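Local atomic coordinates of protein-glutaminase (Chryseobacterium proteolyticum, PDB entry 2ZK9), a protein that hydrolyses the side-chain amide of glutamine residues in proteins, turning them into glutamate with release of ammonia. Residues Ala44-Met49 and Tyr82-Leu87; Glu61-Tyr66 and Thr115-Ala120. One frame throughout, in Å; residues are numbered along the deposited sequence. Where two conformers were deposited one is given.

Contact 1: residues Ala44-Met49 and Tyr82-Leu87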
ATOM      1  N   ALA A  44       5.926  -0.723  -4.077  1.00  7.90           N
ATOM      2  CA  ALA A  44       6.859  -1.427  -3.192  1.00  7.98           C
ATOM      3  C   ALA A  44       6.275  -1.546  -1.803  1.00  7.34           C
ATOM      4  O   ALA A  44       6.375  -2.594  -1.155  1.00  8.02           O
ATOM      5  CB  ALA A  44       8.188  -0.699  -3.200  1.00  8.38           C
ATOM      6  N   ARG A  45       5.652  -0.468  -1.294  1.00  7.36           N
ATOM      7  CA  ARG A  45       5.040  -0.572   0.035  1.00  7.37           C
ATOM      8  C   ARG A  45       3.995  -1.676   0.069  1.00  7.42           C
ATOM      9  O   ARG A  45       3.906  -2.435   1.019  1.00  7.56           O
ATOM     10  CB  ARG A  45       4.467   0.758   0.488  1.00  7.61           C
ATOM     11  CG  ARG A  45       5.455   1.915   0.556  1.00  8.16           C
ATOM     12  CD  ARG A  45       4.961   3.078   1.348  1.00  8.13           C
ATOM     13  NE  ARG A  45       3.668   3.657   0.914  1.00  8.55           N
ATOM     14  CZ  ARG A  45       3.536   4.522  -0.067  1.00  8.69           C
ATOM     15  NH1 ARG A  45       4.545   4.978  -0.773  1.00  9.62           N
ATOM     16  NH2 ARG A  45       2.312   4.965  -0.403  1.00  9.85           N
ATOM     17  N   ALA A  46       3.171  -1.746  -0.986  1.00  7.46           N
ATOM     18  CA  ALA A  46       2.095  -2.742  -1.026  1.00  7.28           C
ATOM     19  C   ALA A  46       2.641  -4.140  -1.083  1.00  7.15           C
ATOM     20  O   ALA A  46       2.147  -5.057  -0.427  1.00  7.60           O
ATOM     21  CB  ALA A  46       1.151  -2.453  -2.181  1.00  8.17           C
ATOM     22  N   HIS A  47       3.703  -4.360  -1.891  1.00  7.17           N
ATOM     23  CA  HIS A  47       4.245  -5.698  -2.010  1.00  7.35           C
ATOM     24  C   HIS A  47       4.944  -6.140  -0.719  1.00  7.50           C
ATOM     25  O   HIS A  47       4.936  -7.320  -0.387  1.00  8.13           O
ATOM     26  CB  HIS A  47       5.191  -5.757  -3.219  1.00  7.71           C
ATOM     27  CG  HIS A  47       5.045  -7.007  -4.025  1.00  7.67           C
ATOM     28  ND1 HIS A  47       3.864  -7.439  -4.424  1.00  8.92           N
ATOM     29  CD2 HIS A  47       5.948  -7.872  -4.576  1.00  8.55           C
ATOM     30  CE1 HIS A  47       3.960  -8.495  -5.198  1.00  9.08           C
ATOM     31  NE2 HIS A  47       5.242  -8.787  -5.281  1.00  9.35           N
ATOM     32  N   LYS A  48       5.526  -5.192  -0.001  1.00  7.65           N
ATOM     33  CA  LYS A  48       6.142  -5.491   1.290  1.00  7.92           C
ATOM     34  C   LYS A  48       5.089  -5.812   2.342  1.00  8.01           C
ATOM     35  O   LYS A  48       5.261  -6.729   3.148  1.00  8.76           O
ATOM     36  CB  LYS A  48       7.040  -4.358   1.738  1.00  7.95           C
ATOM     37  CG  LYS A  48       7.989  -4.694   2.864  1.00  8.38           C
ATOM     38  CD  LYS A  48       9.099  -5.655   2.463  1.00  8.31           C
ATOM     39  CE  LYS A  48      10.117  -5.831   3.553  1.00  9.26           C
ATOM     40  NZ  LYS A  48      11.123  -6.848   3.235  1.00 10.23           N
ATOM     41  N   MET A  49       3.968  -5.082   2.327  1.00  7.57           N
ATOM     42  CA  MET A  49       2.856  -5.455   3.209  1.00  7.97           C
ATOM     43  C   MET A  49       2.373  -6.856   2.925  1.00  8.12           C
ATOM     44  O   MET A  49       2.082  -7.626   3.836  1.00  8.87           O
ATOM     45  CB  MET A  49       1.691  -4.470   3.059  1.00  7.82           C
ATOM     46  CG  MET A  49       2.011  -3.079   3.595  1.00  8.27           C
ATOM     47  SD  MET A  49       0.527  -2.036   3.759  1.00  8.58           S
ATOM     48  CE  MET A  49       0.234  -1.539   2.069  1.00  9.01           C
ATOM     49  N   TYR A  82      -1.722   7.066 -10.129  1.00  9.57           N
ATOM     50  CA  TYR A  82      -2.305   5.844  -9.632  1.00  8.96           C
ATOM     51  C   TYR A  82      -1.837   5.681  -8.173  1.00  9.11           C
ATOM     52  O   TYR A  82      -0.861   6.265  -7.761  1.00  9.72           O
ATOM     53  CB  TYR A  82      -1.991   4.584 -10.442  1.00 10.14           C
ATOM     54  CG  TYR A  82      -0.659   3.982 -10.136  1.00 11.79           C
ATOM     55  CD1 TYR A  82       0.517   4.489 -10.688  1.00 14.10           C
ATOM     56  CD2 TYR A  82      -0.524   2.895  -9.274  1.00 13.23           C
ATOM     57  CE1 TYR A  82       1.729   3.891 -10.357  1.00 17.70           C
ATOM     58  CE2 TYR A  82       0.642   2.323  -8.968  1.00 16.00           C
ATOM     59  CZ  TYR A  82       1.788   2.821  -9.491  1.00 19.70           C
ATOM     60  OH  TYR A  82       2.965   2.196  -9.187  1.00 24.04           O
ATOM     61  N   HIS A  83      -2.556   4.807  -7.460  1.00  8.70           N
ATOM     62  CA  HIS A  83      -2.122   4.377  -6.159  1.00  8.45           C
ATOM     63  C   HIS A  83      -2.521   2.907  -5.995  1.00  8.03           C
ATOM     64  O   HIS A  83      -3.398   2.396  -6.704  1.00  9.21           O
ATOM     65  CB  HIS A  83      -2.738   5.281  -5.062  1.00  9.04           C
ATOM     66  CG  HIS A  83      -2.193   4.999  -3.671  1.00  8.48           C
ATOM     67  ND1 HIS A  83      -0.867   4.755  -3.455  1.00 10.66           N
ATOM     68  CD2 HIS A  83      -2.833   4.924  -2.503  1.00  8.77           C
ATOM     69  CE1 HIS A  83      -0.718   4.547  -2.168  1.00 10.87           C
ATOM     70  NE2 HIS A  83      -1.909   4.657  -1.527  1.00  9.49           N
ATOM     71  N   VAL A  84      -1.890   2.215  -5.067  1.00  8.04           N
ATOM     72  CA  VAL A  84      -2.136   0.823  -4.809  1.00  7.54           C
ATOM     73  C   VAL A  84      -1.964   0.572  -3.311  1.00  7.37           C
ATOM     74  O   VAL A  84      -1.102   1.177  -2.672  1.00  8.29           O
ATOM     75  CB  VAL A  84      -1.217  -0.096  -5.664  1.00  7.95           C
ATOM     76  CG1 VAL A  84       0.251   0.173  -5.444  1.00  9.86           C
ATOM     77  CG2 VAL A  84      -1.539  -1.556  -5.442  1.00  9.19           C
ATOM     78  N   ALA A  85      -2.742  -0.363  -2.792  1.00  7.51           N
ATOM     79  CA  ALA A  85      -2.586  -0.888  -1.463  1.00  7.39           C
ATOM     80  C   ALA A  85      -3.115  -2.325  -1.446  1.00  7.62           C
ATOM     81  O   ALA A  85      -3.591  -2.841  -2.436  1.00  8.42           O
ATOM     82  CB  ALA A  85      -3.268   0.006  -0.428  1.00  8.88           C
ATOM     83  N   ILE A  86      -2.964  -2.981  -0.280  1.00  7.53           N
ATOM     84  CA  ILE A  86      -3.459  -4.350  -0.149  1.00  7.55           C
ATOM     85  C   ILE A  86      -4.902  -4.337   0.298  1.00  7.71           C
ATOM     86  O   ILE A  86      -5.314  -3.531   1.136  1.00  8.77           O
ATOM     87  CB  ILE A  86      -2.558  -5.202   0.784  1.00  7.53           C
ATOM     88  CG1 ILE A  86      -2.479  -4.708   2.224  1.00  8.63           C
ATOM     89  CG2 ILE A  86      -1.197  -5.389   0.141  1.00  8.82           C
ATOM     90  CD1 ILE A  86      -1.924  -5.733   3.172  1.00  8.80           C
ATOM     91  N   LEU A  87      -5.673  -5.257  -0.281  1.00  7.95           N
ATOM     92  CA  LEU A  87      -7.086  -5.445  -0.043  1.00  8.52           C
ATOM     93  C   LEU A  87      -7.250  -6.834   0.586  1.00  8.58           C
ATOM     94  O   LEU A  87      -7.067  -7.845  -0.101  1.00  9.18           O
ATOM     95  CB  LEU A  87      -7.882  -5.307  -1.341  1.00  9.22           C
ATOM     96  CG  LEU A  87      -9.382  -5.453  -1.208  1.00  9.84           C
ATOM     97  CD1 LEU A  87      -9.988  -4.288  -0.444  1.00 11.30           C
ATOM     98  CD2 LEU A  87     -10.020  -5.623  -2.562  1.00 11.68           C
TER

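Contact 2: residues Glu61-Tyr66 and Thr115-Ala120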
ATOM      1  N   GLU A  61      -5.450  -9.449  -1.985  1.00  8.71           N
ATOM      2  CA  GLU A  61      -5.511  -8.789  -3.287  1.00  8.43           C
ATOM      3  C   GLU A  61      -4.748  -7.500  -3.251  1.00  8.00           C
ATOM      4  O   GLU A  61      -4.384  -6.977  -2.159  1.00  9.09           O
ATOM      5  CB  GLU A  61      -6.994  -8.530  -3.647  1.00  8.85           C
ATOM      6  CG  GLU A  61      -7.735  -9.824  -4.014  1.00 10.11           C
ATOM      7  CD  GLU A  61      -9.206  -9.556  -4.127  1.00 11.03           C
ATOM      8  OE1 GLU A  61      -9.887  -9.410  -3.086  1.00 11.64           O
ATOM      9  OE2 GLU A  61      -9.717  -9.391  -5.296  1.00 14.17           O
ATOM     10  N   LYS A  62      -4.536  -6.889  -4.389  1.00  8.35           N
ATOM     11  CA  LYS A  62      -4.197  -5.473  -4.533  1.00  7.92           C
ATOM     12  C   LYS A  62      -5.450  -4.760  -5.015  1.00  7.99           C
ATOM     13  O   LYS A  62      -6.200  -5.318  -5.818  1.00  9.03           O
ATOM     14  CB  LYS A  62      -3.076  -5.221  -5.513  1.00  8.41           C
ATOM     15  CG  LYS A  62      -1.753  -5.888  -5.246  1.00  8.52           C
ATOM     16  CD  LYS A  62      -1.033  -5.353  -4.013  1.00  8.30           C
ATOM     17  CE  LYS A  62       0.200  -6.135  -3.653  1.00  8.11           C
ATOM     18  NZ  LYS A  62       1.151  -6.127  -4.781  1.00  8.70           N
ATOM     19  N   GLN A  63      -5.618  -3.507  -4.607  1.00  8.25           N
ATOM     20  CA  GLN A  63      -6.506  -2.625  -5.347  1.00  7.91           C
ATOM     21  C   GLN A  63      -5.651  -1.489  -5.915  1.00  7.62           C
ATOM     22  O   GLN A  63      -4.889  -0.854  -5.185  1.00  8.31           O
ATOM     23  CB  GLN A  63      -7.641  -2.050  -4.501  1.00  8.67           C
ATOM     24  CG  GLN A  63      -8.644  -1.262  -5.334  1.00  8.69           C
ATOM     25  CD  GLN A  63      -9.918  -0.907  -4.621  1.00  9.91           C
ATOM     26  OE1 GLN A  63     -10.164   0.255  -4.279  1.00 10.64           O
ATOM     27  NE2 GLN A  63     -10.743  -1.913  -4.318  1.00 10.92           N
ATOM     28  N   PHE A  64      -5.797  -1.274  -7.220  1.00  8.30           N
ATOM     29  CA  PHE A  64      -5.208  -0.175  -7.939  1.00  8.20           C
ATOM     30  C   PHE A  64      -6.269   0.856  -8.223  1.00  9.14           C
ATOM     31  O   PHE A  64      -7.350   0.494  -8.692  1.00 10.34           O
ATOM     32  CB  PHE A  64      -4.589  -0.630  -9.255  1.00  8.76           C
ATOM     33  CG  PHE A  64      -3.391  -1.530  -9.088  1.00  8.88           C
ATOM     34  CD1 PHE A  64      -2.100  -1.022  -9.091  1.00  9.16           C
ATOM     35  CD2 PHE A  64      -3.522  -2.904  -8.923  1.00  9.19           C
ATOM     36  CE1 PHE A  64      -0.992  -1.810  -8.895  1.00  9.38           C
ATOM     37  CE2 PHE A  64      -2.425  -3.721  -8.720  1.00  9.06           C
ATOM     38  CZ  PHE A  64      -1.135  -3.174  -8.715  1.00  9.56           C
ATOM     39  N   VAL A  65      -5.974   2.134  -7.991  1.00  9.04           N
ATOM     40  CA  VAL A  65      -6.886   3.212  -8.344  1.00  9.21           C
ATOM     41  C   VAL A  65      -6.125   4.172  -9.239  1.00  8.90           C
ATOM     42  O   VAL A  65      -4.931   4.389  -9.024  1.00  9.69           O
ATOM     43  CB  VAL A  65      -7.460   3.880  -7.055  1.00  9.99           C
ATOM     44  CG1 VAL A  65      -6.414   4.448  -6.134  1.00 10.83           C
ATOM     45  CG2 VAL A  65      -8.462   4.964  -7.430  1.00 11.29           C
ATOM     46  N   TYR A  66      -6.788   4.720 -10.224  1.00  9.94           N
ATOM     47  CA  TYR A  66      -6.197   5.520 -11.254  1.00 10.38           C
ATOM     48  C   TYR A  66      -6.972   6.832 -11.438  1.00 10.22           C
ATOM     49  O   TYR A  66      -8.173   6.821 -11.277  1.00 11.66           O
ATOM     50  CB  TYR A  66      -6.224   4.794 -12.613  1.00 10.93           C
ATOM     51  CG  TYR A  66      -5.659   3.394 -12.582  1.00 10.38           C
ATOM     52  CD1 TYR A  66      -4.339   3.138 -12.864  1.00 11.12           C
ATOM     53  CD2 TYR A  66      -6.473   2.328 -12.254  1.00 10.81           C
ATOM     54  CE1 TYR A  66      -3.822   1.832 -12.825  1.00 11.39           C
ATOM     55  CE2 TYR A  66      -5.968   1.055 -12.218  1.00 10.63           C
ATOM     56  CZ  TYR A  66      -4.647   0.803 -12.501  1.00 10.86           C
ATOM     57  OH  TYR A  66      -4.214  -0.517 -12.485  1.00 11.62           O
ATOM     58  N   THR A 115     -13.870   2.023  -0.261  1.00 12.25           N
ATOM     59  CA  THR A 115     -14.471   3.292  -0.665  0.52 12.14           C
ATOM     60  C   THR A 115     -13.870   4.432   0.141  1.00 12.61           C
ATOM     61  O   THR A 115     -13.579   5.479  -0.470  1.00 13.02           O
ATOM     62  CB  THR A 115     -15.986   3.250  -0.488  0.52 13.72           C
ATOM     63  OG1 THR A 115     -16.206   2.804   0.862  0.52 16.27           O
ATOM     64  CG2 THR A 115     -16.636   2.261  -1.433  0.52 15.93           C
ATOM     65  N   ALA A 116     -13.600   4.267   1.432  1.00 12.44           N
ATOM     66  CA  ALA A 116     -12.926   5.339   2.173  1.00 12.52           C
ATOM     67  C   ALA A 116     -11.532   5.578   1.644  1.00 11.26           C
ATOM     68  O   ALA A 116     -11.054   6.723   1.531  1.00 11.72           O
ATOM     69  CB  ALA A 116     -12.889   4.972   3.643  1.00 13.67           C
ATOM     70  N   TRP A 117     -10.849   4.501   1.305  1.00 10.30           N
ATOM     71  CA  TRP A 117      -9.498   4.587   0.779  1.00  9.64           C
ATOM     72  C   TRP A 117      -9.434   5.358  -0.541  1.00  9.18           C
ATOM     73  O   TRP A 117      -8.614   6.255  -0.712  1.00 10.16           O
ATOM     74  CB  TRP A 117      -8.916   3.197   0.659  1.00 10.11           C
ATOM     75  CG  TRP A 117      -7.526   3.146   0.109  1.00  9.29           C
ATOM     76  CD1 TRP A 117      -6.361   3.513   0.720  1.00  9.19           C
ATOM     77  CD2 TRP A 117      -7.179   2.667  -1.183  1.00  8.75           C
ATOM     78  NE1 TRP A 117      -5.306   3.281  -0.117  1.00  9.25           N
ATOM     79  CE2 TRP A 117      -5.759   2.767  -1.300  1.00  8.82           C
ATOM     80  CE3 TRP A 117      -7.884   2.147  -2.268  1.00  9.69           C
ATOM     81  CZ2 TRP A 117      -5.088   2.374  -2.434  1.00  9.50           C
ATOM     82  CZ3 TRP A 117      -7.222   1.767  -3.396  1.00  9.87           C
ATOM     83  CH2 TRP A 117      -5.828   1.869  -3.498  1.00  9.71           C
ATOM     84  N   ARG A 118     -10.283   4.953  -1.478  1.00  9.80           N
ATOM     85  CA  ARG A 118     -10.258   5.661  -2.768  1.00 10.24           C
ATOM     86  C   ARG A 118     -10.582   7.132  -2.589  1.00 10.58           C
ATOM     87  O   ARG A 118     -10.027   8.001  -3.253  1.00 11.37           O
ATOM     88  CB  ARG A 118     -11.201   5.023  -3.761  1.00 10.40           C
ATOM     89  CG  ARG A 118     -10.711   3.626  -4.220  1.00 10.55           C
ATOM     90  CD  ARG A 118     -11.452   3.141  -5.479  1.00 11.77           C
ATOM     91  NE  ARG A 118     -12.895   3.069  -5.321  1.00 12.45           N
ATOM     92  CZ  ARG A 118     -13.520   2.045  -4.784  1.00 12.68           C
ATOM     93  NH1 ARG A 118     -12.890   0.978  -4.334  1.00 11.93           N
ATOM     94  NH2 ARG A 118     -14.871   2.097  -4.687  1.00 16.07           N
ATOM     95  N   ASN A 119     -11.524   7.434  -1.664  1.00 11.59           N
ATOM     96  CA  ASN A 119     -11.838   8.859  -1.430  1.00 11.93           C
ATOM     97  C   ASN A 119     -10.633   9.622  -0.875  1.00 11.12           C
ATOM     98  O   ASN A 119     -10.490  10.806  -1.239  1.00 12.34           O
ATOM     99  CB  ASN A 119     -13.063   8.919  -0.517  1.00 14.43           C
ATOM    100  CG  ASN A 119     -13.502  10.350  -0.299  1.00 14.55           C
ATOM    101  OD1 ASN A 119     -13.331  10.841   0.823  1.00 18.26           O
ATOM    102  ND2 ASN A 119     -14.015  11.010  -1.295  1.00 16.31           N
ATOM    103  N   ALA A 120      -9.770   9.001  -0.071  1.00 10.90           N
ATOM    104  CA  ALA A 120      -8.558   9.654   0.388  1.00 10.90           C
ATOM    105  C   ALA A 120      -7.553   9.871  -0.704  1.00  9.58           C
ATOM    106  O   ALA A 120      -6.604  10.652  -0.515  1.00 10.75           O
ATOM    107  CB  ALA A 120      -7.935   8.865   1.526  1.00 13.02           C
TER

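Contact 1: residues Ala44-Met49 and Tyr82-Leu87
Helix 44-49 lies along strand 82-87 with the two axes almost parallel, 8° apart, and only 7.2 Å from each other. Alanine at the meeting point permits this closeness: the methyl of Ala46 points at the strand, and its CB rests 4.1 Å from the CA of Ala85, where the strand offers backbone instead of a bulky chain. Larger groups border this small bump. Val84 brings CG1 to one side, 4.3 Å from Ala46 CB, and Ile86 brings CG2 to the other. That Ile86 methyl also abuts the helix backbone, CG2 lying 3.4 Å from Ala46 O. Ile86 holds CG1 in the crowded position between its backbone N and carbonyl carbon (chi1 62°); this, with an extended chi2, carries CD1 out to the next turn of the helix, 3.8 Å from Met49 CB. Met49 answers by bending at its last torsion, so that CE turns back to 4.2 Å from Ile86 CG1, and the two chains cross obliquely. A helix with a cysteine at its start, Cys42, packed on a strand that carries a histidine, His83, is consistent with the papain-like fold of clan CA. With His83 bonded through NE2 to Asp103, the three residues would fit its Cys-His-Asp catalytic triad. Toward this end of the contact Arg45, bent at chi3, crosses the His83 chain at roughly a right angle, yet the guanidinium and imidazole planes are only 32° apart. Arg45 NH2 meets the edge of the imidazole, 3.5 Å from His83 CE1, with a weak hydrogen bond to Ser105 OG on the same nitrogen. A guanidinium so near would probably disfavour a positive charge on the ring, while Asp103 would favour one. Trp80 stacks on the His83 ring.

Contact 2: residues Glu61-Tyr66 and Thr115-Ala120
One direct hydrogen bond joins strand 61-66 to helix 115-120: Arg118 NH1 donates to Gln63 OE1 over 2.8 Å, N-H...O angle 161°. The acceptor lies in the guanidinium plane, whereas the donor stands 29° out of the amide's carbonyl plane. Asp114 OD1 forms a salt bridge with Arg118 NH1 and accepts from Gln63 NE2, which also donates to Asn136 OD1, so the amide is held at both ends. Trp117 NE1 hydrogen-bonds to Asp103 OD2. Van der Waals packing flanks these bonds. Gln63, extended beyond CG, slides past the indole, amide and ring planes 60° apart, and Gln63 O comes obliquely to 3.3 Å from Trp117 CH2. Trp117, CG anti to the backbone N, extends inward. Apolar contact comes from Val65, which splits its branches, CG1 lying 3.7 Å from Trp117 CH2 and CG2 4.0 Å from Arg118 CD. An alanine in place of Arg118 would remove the donor and the aliphatic chain beside Val65, and would probably loosen the hold on Gln63 and Asp114. Strand 61-66 runs between strands 82-91 and 130-138, antiparallel to both; helix 114-120 covers one face of this sheet, its Trp117 reaching Ala85 on strand 82-91 and Ile101 on strand 97-102.

Overall arrangement
Both contacts are built on one sheet, where strands 82-91 and 61-66 are antiparallel neighbours joined by probable backbone hydrogen bonds such as His83 N to Val65 O, 2.9 Å. The centre of contact 1 is about 3 Å, and that of contact 2 about 10 Å, from the centre of the chain; contact 1 is wholly buried, while contact 2 includes the partly exposed Arg118. In contact 1 mostly apolar chains around Ala46, with an Arg45-His83 pair at one end, let helix 42-55 lie close to its strand, whereas longer polar and aromatic chains span the wider gap to helix 114-120. The two meet where the His83 and Trp117 rings touch, and Asp103 bonds to both, so contact 2 borders the probable catalytic site.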